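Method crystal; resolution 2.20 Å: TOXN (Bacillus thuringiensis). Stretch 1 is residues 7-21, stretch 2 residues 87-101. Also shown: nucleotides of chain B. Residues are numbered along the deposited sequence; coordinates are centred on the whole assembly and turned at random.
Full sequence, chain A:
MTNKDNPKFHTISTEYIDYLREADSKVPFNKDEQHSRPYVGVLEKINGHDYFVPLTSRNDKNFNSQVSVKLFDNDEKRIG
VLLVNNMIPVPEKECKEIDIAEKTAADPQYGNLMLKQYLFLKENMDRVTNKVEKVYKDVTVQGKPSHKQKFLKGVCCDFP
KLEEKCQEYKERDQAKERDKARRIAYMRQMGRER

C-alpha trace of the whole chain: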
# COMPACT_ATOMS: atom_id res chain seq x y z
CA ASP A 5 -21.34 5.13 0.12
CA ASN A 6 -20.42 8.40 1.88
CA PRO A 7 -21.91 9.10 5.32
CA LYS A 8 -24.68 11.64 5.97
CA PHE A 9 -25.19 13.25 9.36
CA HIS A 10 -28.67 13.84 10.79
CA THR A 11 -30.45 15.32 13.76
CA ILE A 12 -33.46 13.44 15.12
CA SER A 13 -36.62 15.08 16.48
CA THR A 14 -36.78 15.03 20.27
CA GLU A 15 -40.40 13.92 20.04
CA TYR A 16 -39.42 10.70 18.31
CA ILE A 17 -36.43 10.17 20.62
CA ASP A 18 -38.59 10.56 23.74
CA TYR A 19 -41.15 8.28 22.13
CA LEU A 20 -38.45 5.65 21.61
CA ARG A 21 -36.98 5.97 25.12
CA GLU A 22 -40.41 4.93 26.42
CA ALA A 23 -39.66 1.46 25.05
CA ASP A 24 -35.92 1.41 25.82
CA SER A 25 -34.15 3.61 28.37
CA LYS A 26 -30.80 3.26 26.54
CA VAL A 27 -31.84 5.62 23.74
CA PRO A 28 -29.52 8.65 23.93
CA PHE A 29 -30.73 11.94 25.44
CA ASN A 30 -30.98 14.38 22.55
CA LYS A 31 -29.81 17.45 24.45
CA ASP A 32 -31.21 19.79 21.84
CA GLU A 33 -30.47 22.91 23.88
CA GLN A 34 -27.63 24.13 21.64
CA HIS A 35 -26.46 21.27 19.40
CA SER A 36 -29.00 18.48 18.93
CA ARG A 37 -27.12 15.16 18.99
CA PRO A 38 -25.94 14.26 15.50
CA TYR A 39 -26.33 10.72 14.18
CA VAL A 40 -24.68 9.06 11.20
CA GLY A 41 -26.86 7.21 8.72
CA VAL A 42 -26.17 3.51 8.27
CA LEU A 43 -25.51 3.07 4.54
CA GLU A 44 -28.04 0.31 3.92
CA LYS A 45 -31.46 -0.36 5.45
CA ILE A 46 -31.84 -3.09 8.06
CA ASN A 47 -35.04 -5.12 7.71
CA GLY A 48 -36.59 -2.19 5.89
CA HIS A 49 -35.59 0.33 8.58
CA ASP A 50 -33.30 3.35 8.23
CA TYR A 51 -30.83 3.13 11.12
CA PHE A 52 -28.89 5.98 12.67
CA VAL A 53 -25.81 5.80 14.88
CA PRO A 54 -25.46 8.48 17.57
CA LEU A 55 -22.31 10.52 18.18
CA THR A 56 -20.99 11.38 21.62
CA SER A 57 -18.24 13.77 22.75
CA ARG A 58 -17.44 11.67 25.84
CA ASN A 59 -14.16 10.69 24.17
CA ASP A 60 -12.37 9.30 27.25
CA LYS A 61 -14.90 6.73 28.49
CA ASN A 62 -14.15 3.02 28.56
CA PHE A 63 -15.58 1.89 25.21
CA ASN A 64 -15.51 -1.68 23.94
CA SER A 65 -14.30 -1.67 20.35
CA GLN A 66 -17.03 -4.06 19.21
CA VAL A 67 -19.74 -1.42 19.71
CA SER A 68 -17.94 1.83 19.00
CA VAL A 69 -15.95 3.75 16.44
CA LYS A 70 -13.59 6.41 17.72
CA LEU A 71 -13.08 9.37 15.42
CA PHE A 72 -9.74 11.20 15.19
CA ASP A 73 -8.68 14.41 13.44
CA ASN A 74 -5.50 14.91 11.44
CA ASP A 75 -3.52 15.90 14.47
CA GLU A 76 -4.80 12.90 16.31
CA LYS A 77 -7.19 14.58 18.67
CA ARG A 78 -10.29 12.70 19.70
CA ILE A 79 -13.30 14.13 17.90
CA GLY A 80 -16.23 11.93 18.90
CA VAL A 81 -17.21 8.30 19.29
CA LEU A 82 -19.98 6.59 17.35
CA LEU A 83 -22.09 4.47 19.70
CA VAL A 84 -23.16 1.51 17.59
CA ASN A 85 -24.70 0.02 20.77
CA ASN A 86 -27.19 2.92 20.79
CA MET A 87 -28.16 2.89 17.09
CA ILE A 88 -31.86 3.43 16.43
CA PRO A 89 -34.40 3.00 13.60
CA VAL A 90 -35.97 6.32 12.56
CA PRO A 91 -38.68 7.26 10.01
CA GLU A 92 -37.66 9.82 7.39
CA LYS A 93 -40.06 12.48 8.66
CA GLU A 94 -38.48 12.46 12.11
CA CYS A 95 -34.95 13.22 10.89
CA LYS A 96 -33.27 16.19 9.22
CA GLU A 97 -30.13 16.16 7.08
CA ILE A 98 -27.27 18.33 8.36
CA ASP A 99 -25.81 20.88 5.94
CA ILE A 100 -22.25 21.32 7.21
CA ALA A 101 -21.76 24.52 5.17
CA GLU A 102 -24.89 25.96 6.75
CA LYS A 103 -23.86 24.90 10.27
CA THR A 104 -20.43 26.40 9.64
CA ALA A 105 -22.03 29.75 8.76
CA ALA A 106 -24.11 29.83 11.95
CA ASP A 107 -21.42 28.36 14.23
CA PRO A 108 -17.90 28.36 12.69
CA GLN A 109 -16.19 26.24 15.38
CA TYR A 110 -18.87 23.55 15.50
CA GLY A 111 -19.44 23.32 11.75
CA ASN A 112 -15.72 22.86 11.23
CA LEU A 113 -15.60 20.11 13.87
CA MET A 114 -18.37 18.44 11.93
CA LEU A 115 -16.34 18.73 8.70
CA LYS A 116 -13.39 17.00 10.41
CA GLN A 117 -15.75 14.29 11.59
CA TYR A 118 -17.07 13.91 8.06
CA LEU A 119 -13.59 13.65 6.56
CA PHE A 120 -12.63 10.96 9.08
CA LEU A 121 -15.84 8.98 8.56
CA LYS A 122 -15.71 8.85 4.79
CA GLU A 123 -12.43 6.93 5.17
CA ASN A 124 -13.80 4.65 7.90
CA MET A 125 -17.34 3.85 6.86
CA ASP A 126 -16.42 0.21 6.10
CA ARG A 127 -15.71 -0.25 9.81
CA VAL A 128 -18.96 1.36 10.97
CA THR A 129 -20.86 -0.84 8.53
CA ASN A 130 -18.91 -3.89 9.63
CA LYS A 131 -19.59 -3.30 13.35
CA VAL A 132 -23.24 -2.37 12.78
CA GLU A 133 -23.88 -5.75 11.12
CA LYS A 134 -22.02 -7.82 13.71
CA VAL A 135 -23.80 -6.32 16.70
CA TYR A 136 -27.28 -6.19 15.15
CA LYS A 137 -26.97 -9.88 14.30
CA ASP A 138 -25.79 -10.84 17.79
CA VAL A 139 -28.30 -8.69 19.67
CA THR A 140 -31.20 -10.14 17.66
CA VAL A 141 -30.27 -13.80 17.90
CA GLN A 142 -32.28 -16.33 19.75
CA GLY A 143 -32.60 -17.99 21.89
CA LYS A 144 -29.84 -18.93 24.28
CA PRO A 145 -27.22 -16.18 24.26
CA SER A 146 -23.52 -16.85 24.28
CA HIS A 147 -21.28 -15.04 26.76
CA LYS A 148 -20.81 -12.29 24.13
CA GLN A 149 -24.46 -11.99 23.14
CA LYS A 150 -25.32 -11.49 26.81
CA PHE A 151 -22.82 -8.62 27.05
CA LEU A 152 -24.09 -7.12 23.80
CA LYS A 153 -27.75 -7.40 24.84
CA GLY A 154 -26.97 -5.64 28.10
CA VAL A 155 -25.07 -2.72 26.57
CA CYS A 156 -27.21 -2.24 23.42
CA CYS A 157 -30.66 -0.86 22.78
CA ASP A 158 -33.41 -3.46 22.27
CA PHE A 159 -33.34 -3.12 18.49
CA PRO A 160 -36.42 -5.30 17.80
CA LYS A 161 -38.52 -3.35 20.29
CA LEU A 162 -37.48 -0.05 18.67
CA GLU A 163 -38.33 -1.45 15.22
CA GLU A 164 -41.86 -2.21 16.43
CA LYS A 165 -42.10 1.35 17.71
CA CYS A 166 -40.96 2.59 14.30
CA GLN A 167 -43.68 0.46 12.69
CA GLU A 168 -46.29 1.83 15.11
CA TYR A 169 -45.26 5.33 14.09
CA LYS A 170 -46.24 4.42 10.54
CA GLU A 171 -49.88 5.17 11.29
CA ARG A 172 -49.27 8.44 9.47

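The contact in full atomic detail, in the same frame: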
# COMPACT_ATOMS: atom_id res chain seq x y z
N PRO A 7 -21.01 8.90 4.19
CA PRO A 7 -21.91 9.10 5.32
C PRO A 7 -22.65 10.44 5.31
O PRO A 7 -22.10 11.46 4.88
CB PRO A 7 -20.96 9.04 6.52
CG PRO A 7 -19.64 9.48 5.98
CD PRO A 7 -19.59 8.91 4.60
N LYS A 8 -23.90 10.42 5.77
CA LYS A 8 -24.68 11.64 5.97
C LYS A 8 -24.99 11.76 7.45
O LYS A 8 -25.38 10.78 8.09
CB LYS A 8 -26.00 11.58 5.20
CG LYS A 8 -25.85 11.68 3.69
CD LYS A 8 -25.07 12.91 3.30
CE LYS A 8 -25.00 13.08 1.79
NZ LYS A 8 -24.10 14.21 1.41
N PHE A 9 -24.80 12.96 7.99
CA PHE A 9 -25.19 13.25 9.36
C PHE A 9 -26.66 13.63 9.42
O PHE A 9 -27.23 14.09 8.44
CB PHE A 9 -24.36 14.41 9.92
CG PHE A 9 -22.90 14.09 10.12
CD1 PHE A 9 -22.50 13.16 11.06
CD2 PHE A 9 -21.93 14.75 9.39
CE1 PHE A 9 -21.16 12.87 11.25
CE2 PHE A 9 -20.59 14.46 9.58
CZ PHE A 9 -20.21 13.52 10.51
N HIS A 10 -27.28 13.44 10.58
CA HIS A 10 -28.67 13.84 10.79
C HIS A 10 -28.89 14.26 12.23
O HIS A 10 -28.18 13.82 13.14
CB HIS A 10 -29.62 12.68 10.50
CG HIS A 10 -29.55 12.18 9.09
ND1 HIS A 10 -28.56 11.34 8.64
CD2 HIS A 10 -30.37 12.40 8.03
CE1 HIS A 10 -28.76 11.06 7.36
NE2 HIS A 10 -29.85 11.70 6.97
N THR A 11 -29.88 15.13 12.43
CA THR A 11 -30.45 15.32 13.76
C THR A 11 -31.80 14.61 13.79
O THR A 11 -32.46 14.46 12.77
CB THR A 11 -30.67 16.80 14.08
OG1 THR A 11 -31.47 17.39 13.06
CG2 THR A 11 -29.33 17.52 14.16
N ILE A 12 -32.20 14.15 14.97
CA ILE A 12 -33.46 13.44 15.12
C ILE A 12 -34.39 14.23 16.05
O ILE A 12 -33.93 14.81 17.03
CB ILE A 12 -33.23 11.98 15.60
CG1 ILE A 12 -32.71 11.12 14.44
CG2 ILE A 12 -34.52 11.35 16.08
CD1 ILE A 12 -31.26 11.22 14.17
N SER A 13 -35.67 14.27 15.72
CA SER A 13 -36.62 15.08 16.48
C SER A 13 -36.72 14.53 17.90
O SER A 13 -36.75 13.32 18.11
CB SER A 13 -38.00 15.12 15.82
OG SER A 13 -38.69 13.89 15.98
N THR A 14 -36.76 15.44 18.87
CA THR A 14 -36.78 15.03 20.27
C THR A 14 -38.08 14.32 20.61
O THR A 14 -38.13 13.53 21.55
CB THR A 14 -36.58 16.23 21.20
OG1 THR A 14 -37.74 17.07 21.13
CG2 THR A 14 -35.36 17.01 20.78
N GLU A 15 -39.12 14.61 19.84
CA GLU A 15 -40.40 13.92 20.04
C GLU A 15 -40.22 12.44 19.79
O GLU A 15 -40.62 11.61 20.61
CB GLU A 15 -41.47 14.46 19.10
CG GLU A 15 -42.28 15.61 19.64
CD GLU A 15 -43.67 15.67 19.03
OE1 GLU A 15 -44.05 14.70 18.34
OE2 GLU A 15 -44.38 16.68 19.23
N TYR A 16 -39.60 12.10 18.66
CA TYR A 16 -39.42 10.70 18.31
C TYR A 16 -38.43 10.02 19.25
O TYR A 16 -38.60 8.85 19.59
CB TYR A 16 -39.00 10.53 16.85
CG TYR A 16 -38.92 9.08 16.43
CD1 TYR A 16 -40.07 8.36 16.12
CD2 TYR A 16 -37.70 8.43 16.36
CE1 TYR A 16 -40.00 7.03 15.74
CE2 TYR A 16 -37.62 7.10 15.99
CZ TYR A 16 -38.77 6.40 15.68
OH TYR A 16 -38.68 5.08 15.30
N ILE A 17 -37.41 10.74 19.69
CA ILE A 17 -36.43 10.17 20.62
C ILE A 17 -37.10 9.82 21.95
O ILE A 17 -36.94 8.71 22.47
CB ILE A 17 -35.24 11.13 20.87
CG1 ILE A 17 -34.33 11.19 19.64
CG2 ILE A 17 -34.45 10.71 22.10
CD1 ILE A 17 -33.46 9.94 19.44
N ASP A 18 -37.87 10.77 22.49
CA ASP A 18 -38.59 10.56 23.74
C ASP A 18 -39.60 9.42 23.60
O ASP A 18 -39.82 8.65 24.52
CB ASP A 18 -39.31 11.83 24.18
CG ASP A 18 -38.34 12.93 24.60
OD1 ASP A 18 -37.15 12.61 24.85
OD2 ASP A 18 -38.78 14.09 24.70
N TYR A 19 -40.19 9.34 22.42
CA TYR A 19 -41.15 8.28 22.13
C TYR A 19 -40.43 6.94 22.13
O TYR A 19 -40.96 5.96 22.64
CB TYR A 19 -41.81 8.55 20.78
CG TYR A 19 -42.53 7.37 20.18
CD1 TYR A 19 -43.82 7.05 20.55
CD2 TYR A 19 -41.92 6.60 19.19
CE1 TYR A 19 -44.48 5.98 19.98
CE2 TYR A 19 -42.56 5.54 18.62
CZ TYR A 19 -43.85 5.23 19.01
OH TYR A 19 -44.50 4.16 18.43
N LEU A 20 -39.22 6.90 21.58
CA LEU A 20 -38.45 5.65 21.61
C LEU A 20 -38.01 5.29 23.04
O LEU A 20 -38.13 4.14 23.45
CB LEU A 20 -37.25 5.69 20.66
CG LEU A 20 -37.47 5.51 19.16
CD1 LEU A 20 -36.12 5.27 18.48
CD2 LEU A 20 -38.43 4.37 18.83
N ARG A 21 -37.51 6.27 23.79
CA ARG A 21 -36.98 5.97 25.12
C ARG A 21 -38.05 5.42 26.08
O ARG A 21 -37.72 4.83 27.12
CB ARG A 21 -36.24 7.17 25.72
CG ARG A 21 -35.39 6.82 26.96
CD ARG A 21 -34.24 7.81 27.20
NE ARG A 21 -34.69 9.18 27.07
CZ ARG A 21 -34.37 9.97 26.05
NH1 ARG A 21 -33.58 9.52 25.09
NH2 ARG A 21 -34.84 11.21 26.00
N MET A 87 -27.53 2.58 18.38
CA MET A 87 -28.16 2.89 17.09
C MET A 87 -29.67 2.66 17.14
O MET A 87 -30.15 1.80 17.88
CB MET A 87 -27.50 2.11 15.94
CG MET A 87 -27.81 0.64 15.91
SD MET A 87 -26.98 -0.15 14.53
CE MET A 87 -26.77 -1.81 15.16
N ILE A 88 -30.40 3.46 16.38
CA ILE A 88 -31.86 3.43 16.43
C ILE A 88 -32.47 3.51 15.03
O ILE A 88 -31.88 4.09 14.12
CB ILE A 88 -32.44 4.60 17.27
CG1 ILE A 88 -31.97 5.95 16.73
CG2 ILE A 88 -32.06 4.46 18.73
CD1 ILE A 88 -32.67 7.13 17.38
N PRO A 89 -33.65 2.89 14.86
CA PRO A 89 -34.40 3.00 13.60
C PRO A 89 -35.23 4.26 13.66
O PRO A 89 -35.82 4.53 14.70
CB PRO A 89 -35.30 1.77 13.64
CG PRO A 89 -35.57 1.56 15.10
CD PRO A 89 -34.32 1.99 15.82
N VAL A 90 -35.26 5.04 12.58
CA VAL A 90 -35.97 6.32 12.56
C VAL A 90 -36.69 6.51 11.22
O VAL A 90 -36.10 6.25 10.17
CB VAL A 90 -34.99 7.51 12.79
CG1 VAL A 90 -35.74 8.83 12.82
CG2 VAL A 90 -34.21 7.33 14.07
N PRO A 91 -37.96 6.95 11.25
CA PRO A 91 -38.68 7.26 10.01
C PRO A 91 -38.20 8.58 9.41
O PRO A 91 -37.74 9.45 10.15
CB PRO A 91 -40.15 7.37 10.48
CG PRO A 91 -40.07 7.72 11.91
CD PRO A 91 -38.81 7.07 12.45
N GLU A 92 -38.30 8.71 8.09
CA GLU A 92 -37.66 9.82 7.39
C GLU A 92 -38.27 11.20 7.67
O GLU A 92 -37.68 12.23 7.35
CB GLU A 92 -37.59 9.56 5.88
CG GLU A 92 -38.91 9.18 5.23
CD GLU A 92 -38.74 8.60 3.83
OE1 GLU A 92 -37.60 8.20 3.48
OE2 GLU A 92 -39.74 8.55 3.08
N LYS A 93 -39.44 11.21 8.29
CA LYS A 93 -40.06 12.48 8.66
C LYS A 93 -39.55 12.96 10.02
O LYS A 93 -39.67 14.14 10.35
CB LYS A 93 -41.59 12.39 8.65
CG LYS A 93 -42.15 10.98 8.80
CD LYS A 93 -42.28 10.29 7.44
CE LYS A 93 -42.14 8.78 7.57
NZ LYS A 93 -41.96 8.15 6.23
N GLU A 94 -38.97 12.06 10.80
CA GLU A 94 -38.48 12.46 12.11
C GLU A 94 -36.98 12.73 12.13
O GLU A 94 -36.37 12.84 13.20
CB GLU A 94 -38.88 11.44 13.20
CG GLU A 94 -40.39 11.25 13.35
CD GLU A 94 -41.14 12.55 13.57
OE1 GLU A 94 -40.65 13.41 14.34
OE2 GLU A 94 -42.22 12.72 12.95
N CYS A 95 -36.37 12.87 10.96
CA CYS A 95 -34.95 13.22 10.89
C CYS A 95 -34.64 14.27 9.83
O CYS A 95 -35.25 14.30 8.76
CB CYS A 95 -34.09 11.98 10.69
SG CYS A 95 -34.10 11.31 9.04
N LYS A 96 -33.70 15.15 10.14
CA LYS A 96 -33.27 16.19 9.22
C LYS A 96 -31.80 16.03 8.84
O LYS A 96 -30.96 15.72 9.69
CB LYS A 96 -33.50 17.57 9.83
CG LYS A 96 -33.15 18.72 8.90
CD LYS A 96 -33.92 18.62 7.58
CE LYS A 96 -33.30 19.50 6.51
NZ LYS A 96 -33.15 20.91 6.98
N GLU A 97 -31.50 16.23 7.57
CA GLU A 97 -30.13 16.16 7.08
C GLU A 97 -29.35 17.39 7.55
O GLU A 97 -29.89 18.49 7.57
CB GLU A 97 -30.15 16.06 5.55
CG GLU A 97 -28.88 16.51 4.86
CD GLU A 97 -27.90 15.38 4.63
OE1 GLU A 97 -27.08 15.13 5.54
OE2 GLU A 97 -27.96 14.75 3.56
N ILE A 98 -28.10 17.20 7.94
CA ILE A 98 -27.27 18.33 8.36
C ILE A 98 -26.42 18.88 7.21
O ILE A 98 -25.65 18.16 6.58
CB ILE A 98 -26.34 17.97 9.52
CG1 ILE A 98 -27.15 17.71 10.78
CG2 ILE A 98 -25.33 19.08 9.77
CD1 ILE A 98 -26.32 17.21 11.93
N ASP A 99 -26.59 20.17 6.94
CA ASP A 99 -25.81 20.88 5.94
C ASP A 99 -24.61 21.50 6.66
O ASP A 99 -24.75 22.51 7.35
CB ASP A 99 -26.68 21.98 5.31
CG ASP A 99 -25.99 22.71 4.16
OD1 ASP A 99 -24.77 22.60 3.99
OD2 ASP A 99 -26.70 23.43 3.43
N ILE A 100 -23.44 20.90 6.49
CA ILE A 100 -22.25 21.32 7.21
C ILE A 100 -21.85 22.77 6.87
O ILE A 100 -21.42 23.52 7.74
CB ILE A 100 -21.07 20.32 6.98
CG1 ILE A 100 -21.44 18.95 7.56
CG2 ILE A 100 -19.77 20.86 7.57
CD1 ILE A 100 -20.35 17.89 7.50
N ALA A 101 -22.04 23.15 5.61
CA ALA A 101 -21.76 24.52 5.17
C ALA A 101 -22.66 25.52 5.89
O ALA A 101 -22.22 26.58 6.32
CB ALA A 101 -21.93 24.64 3.67
P U B 10 -17.86 14.40 -0.98
OP1 U B 10 -17.58 13.37 0.05
OP2 U B 10 -18.77 14.06 -2.10
O5' U B 10 -18.36 15.74 -0.29
C5' U B 10 -19.57 15.78 0.45
C4' U B 10 -19.99 17.19 0.76
O4' U B 10 -21.22 17.15 1.53
C3' U B 10 -19.00 17.99 1.60
O3' U B 10 -19.12 19.39 1.28
C2' U B 10 -19.51 17.76 3.01
O2' U B 10 -19.12 18.73 3.95
C1' U B 10 -21.02 17.77 2.78
N1 U B 10 -21.80 17.02 3.78
C2 U B 10 -22.75 17.72 4.51
O2 U B 10 -22.95 18.90 4.36
N3 U B 10 -23.47 16.98 5.40
C4 U B 10 -23.32 15.63 5.66
O4 U B 10 -24.04 15.10 6.51
C5 U B 10 -22.32 14.97 4.87
C6 U B 10 -21.61 15.67 3.97

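Two segments far apart in sequence can be joined by a short antiparallel ladder, reinforced at one end by a side-chain hydrogen bond, and residues 7-21 and 87-101 of ToxN illustrate the principle well. The shortest polar link is S13 OG to E94 OE1, a 2.6 Å hydrogen bond in which the serine donates. S13 OG also accepts a weak bond from Y16 N (3.3 Å), capping the helix that begins at T14, so one side chain serves both helix and neighbor. Beside it, S13 N donates to E94 O at 3.0 Å, where the type I turn P91-E94 delivers the chain into its second strand.

From there the strands run antiparallel. T11 and K96 form the hydrogen-bonded pair, T11 N to K96 O and K96 N to T11 O both measuring 3.0 Å, and I98 N extends the ladder to F9 O at 3.3 Å. The flanking pairs, H10 with E97 and I12 with C95, lack such bonds; their alpha carbons draw closer, H10 CA to E97 CA at 4.6 Å and I12 CA to C95 CA at 4.5 Å, against 5.4 Å for T11 CA to K96 CA; H10 CA also makes a CA-H...O contact with K96 O at 3.2 Å. Side chains alternate accordingly, with T11 and K96 on one face and H10, I12, C95 and E97 on the other.

Beyond the ladder, Y16 combines polar and apolar contacts: its OH donates to P89 O at 3.0 Å, while P91 CD sits over the ring face, 3.7 Å from the ring centroid, in a CH-pi contact. One and two helical turns from S13, I17 CD1 meets I88 CD1 at 3.6 Å and L20 CD1 approaches I88 CB at 3.9 Å. At the other end, F9 CD2 packs against I100 CD1 at 4.0 Å. Here the backbones jointly read a uracil edge: F9 N donates to O4 of U10 of chain B (2.7 Å), I98 O accepts from U10 N3 (2.7 Å), and I100 N donates to U10 O2 (3.0 Å).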